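Local atomic coordinates of carbohydrate kinase, pfkB family (Enterococcus faecalis, PDB entry 3KTN), a protein that probably phosphorylates a sugar acid, 2-keto-3-deoxygluconate, as a magnesium-binding kinase of the pfkB carbohydrate kinase family. Residues A149-A154 against Y187-P192. Numbering follows the deposited sequence.
Sequences AALILA and YERILP
Ala150 makes the first, light touch on Ile190: its carbonyl O lies 4.4 Å from Ile190 CD1, and its small methyl touches Ile135 of strand 132-135, where a short side chain suits close approach to the sheet. Leu151 contributes the largest share, since its forked end can serve two neighbours at once. CG is anti to the carbonyl carbon (chi1 -64°), and the two methyls beyond it meet Ile190 and Arg189. CD2 packs 3.7 Å from Ile190 CB; the CA atoms of Leu151 and Ile190, the nearest pair between the two segments, are 5.9 Å apart. The other branch, CD1, sits over the centre of one face of the Arg189 guanidinium, 3.6 Å from Arg189 CZ. The two side chains cross at about a right angle. A guanidinium suits this border: its flat face takes the methyl, while its charge fits an exposed residue. One turn on, Ala154 directs its methyl at Ile190, with CB 3.8 Å from Ile190 CG1; a short side chain leaves room for the extended isoleucine branch, CG1 being anti to the backbone N (chi1 -165°). Ile190 also meets Ile135 and, in helix 138-142, Leu140, tying the apolar seam to the sheet and to that helix. Two helices packed side by side over a largely parallel sheet, flanking strand 163-167 in sequence, are characteristic of the alpha/beta core of the ribokinase-like fold.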
loop_
_atom_site.group_PDB
_atom_site.type_symbol
_atom_site.label_atom_id
_atom_site.label_comp_id
_atom_site.label_asym_id
_atom_site.label_seq_id
_atom_site.Cartn_x
_atom_site.Cartn_y
_atom_site.Cartn_z
ATOM N N ALA A 149 21.139 16.464 -33.079
ATOM C CA ALA A 149 22.137 16.214 -32.045
ATOM C C ALA A 149 22.674 14.794 -32.159
ATOM O O ALA A 149 23.875 14.564 -32.023
ATOM C CB ALA A 149 21.533 16.438 -30.659
ATOM N N ALA A 150 21.785 13.843 -32.420
ATOM C CA ALA A 150 22.193 12.448 -32.544
ATOM C C ALA A 150 23.154 12.261 -33.722
ATOM O O ALA A 150 24.193 11.613 -33.589
ATOM C CB ALA A 150 20.962 11.556 -32.714
ATOM N N LEU A 151 22.804 12.838 -34.868
ATOM C CA LEU A 151 23.632 12.737 -36.067
ATOM C C LEU A 151 25.017 13.335 -35.834
ATOM O O LEU A 151 26.033 12.729 -36.179
ATOM C CB LEU A 151 22.934 13.432 -37.239
ATOM C CG LEU A 151 21.617 12.746 -37.622
ATOM C CD1 LEU A 151 20.861 13.558 -38.653
ATOM C CD2 LEU A 151 21.922 11.355 -38.147
ATOM N N ILE A 152 25.059 14.518 -35.236
ATOM C CA ILE A 152 26.329 15.171 -34.948
ATOM C C ILE A 152 27.175 14.318 -34.010
ATOM O O ILE A 152 28.388 14.192 -34.193
ATOM C CB ILE A 152 26.100 16.556 -34.316
ATOM C CG1 ILE A 152 25.609 17.528 -35.393
ATOM C CG2 ILE A 152 27.377 17.054 -33.644
ATOM C CD1 ILE A 152 25.268 18.916 -34.875
ATOM N N LEU A 153 26.536 13.726 -33.007
ATOM C CA LEU A 153 27.254 12.889 -32.053
ATOM C C LEU A 153 27.858 11.663 -32.726
ATOM O O LEU A 153 28.987 11.277 -32.425
ATOM C CB LEU A 153 26.321 12.443 -30.925
ATOM C CG LEU A 153 26.884 11.407 -29.949
ATOM C CD1 LEU A 153 28.201 11.896 -29.364
ATOM C CD2 LEU A 153 25.864 11.157 -28.843
ATOM N N ALA A 154 27.099 11.048 -33.627
ATOM C CA ALA A 154 27.568 9.864 -34.337
ATOM C C ALA A 154 28.788 10.222 -35.187
ATOM O O ALA A 154 29.806 9.532 -35.145
ATOM C CB ALA A 154 26.453 9.304 -35.218
ATOM N N TYR A 187 17.455 7.330 -40.661
ATOM C CA TYR A 187 18.248 6.160 -40.312
ATOM C C TYR A 187 19.390 5.988 -41.317
ATOM O O TYR A 187 20.521 5.658 -40.943
ATOM C CB TYR A 187 17.360 4.910 -40.293
ATOM C CG TYR A 187 16.570 4.726 -39.006
ATOM C CD1 TYR A 187 15.863 5.785 -38.433
ATOM C CD2 TYR A 187 16.524 3.489 -38.368
ATOM C CE1 TYR A 187 15.132 5.614 -37.253
ATOM C CE2 TYR A 187 15.795 3.307 -37.187
ATOM C CZ TYR A 187 15.103 4.373 -36.638
ATOM O OH TYR A 187 14.383 4.190 -35.477
ATOM N N GLU A 188 19.097 6.224 -42.594
ATOM C CA GLU A 188 20.115 6.088 -43.630
ATOM C C GLU A 188 21.253 7.069 -43.381
ATOM O O GLU A 188 22.399 6.803 -43.729
ATOM C CB GLU A 188 19.496 6.308 -45.016
ATOM C CG GLU A 188 18.396 5.301 -45.320
ATOM C CD GLU A 188 17.822 5.421 -46.720
ATOM O OE1 GLU A 188 17.621 6.562 -47.195
ATOM O OE2 GLU A 188 17.552 4.367 -47.337
ATOM N N ARG A 189 20.938 8.190 -42.740
ATOM C CA ARG A 189 21.946 9.199 -42.443
ATOM C C ARG A 189 22.886 8.806 -41.308
ATOM O O ARG A 189 24.074 9.134 -41.343
ATOM C CB ARG A 189 21.273 10.531 -42.108
ATOM C CG ARG A 189 20.451 11.103 -43.248
ATOM C CD ARG A 189 19.700 12.350 -42.824
ATOM N NE ARG A 189 20.599 13.423 -42.412
ATOM C CZ ARG A 189 20.182 14.620 -42.011
ATOM N NH1 ARG A 189 18.881 14.891 -41.971
ATOM N NH2 ARG A 189 21.060 15.549 -41.654
ATOM N N ILE A 190 22.372 8.095 -40.305
ATOM C CA ILE A 190 23.218 7.709 -39.173
ATOM C C ILE A 190 23.887 6.350 -39.336
ATOM O O ILE A 190 24.995 6.139 -38.843
ATOM C CB ILE A 190 22.423 7.703 -37.836
ATOM C CG1 ILE A 190 23.395 7.654 -36.653
ATOM C CG2 ILE A 190 21.493 6.493 -37.784
ATOM C CD1 ILE A 190 22.730 7.786 -35.285
ATOM N N LEU A 191 23.222 5.433 -40.029
ATOM C CA LEU A 191 23.767 4.094 -40.230
ATOM C C LEU A 191 25.217 4.030 -40.712
ATOM O O LEU A 191 25.964 3.138 -40.311
ATOM C CB LEU A 191 22.855 3.305 -41.173
ATOM C CG LEU A 191 21.584 2.801 -40.472
ATOM C CD1 LEU A 191 20.563 2.294 -41.481
ATOM C CD2 LEU A 191 21.979 1.701 -39.498
ATOM N N PRO A 192 25.637 4.966 -41.582
ATOM C CA PRO A 192 27.023 4.935 -42.063
ATOM C C PRO A 192 28.065 5.095 -40.950
ATOM O O PRO A 192 29.241 4.785 -41.139
ATOM C CB PRO A 192 27.065 6.093 -43.058
ATOM C CG PRO A 192 25.673 6.104 -43.614
ATOM C CD PRO A 192 24.835 5.922 -42.365
#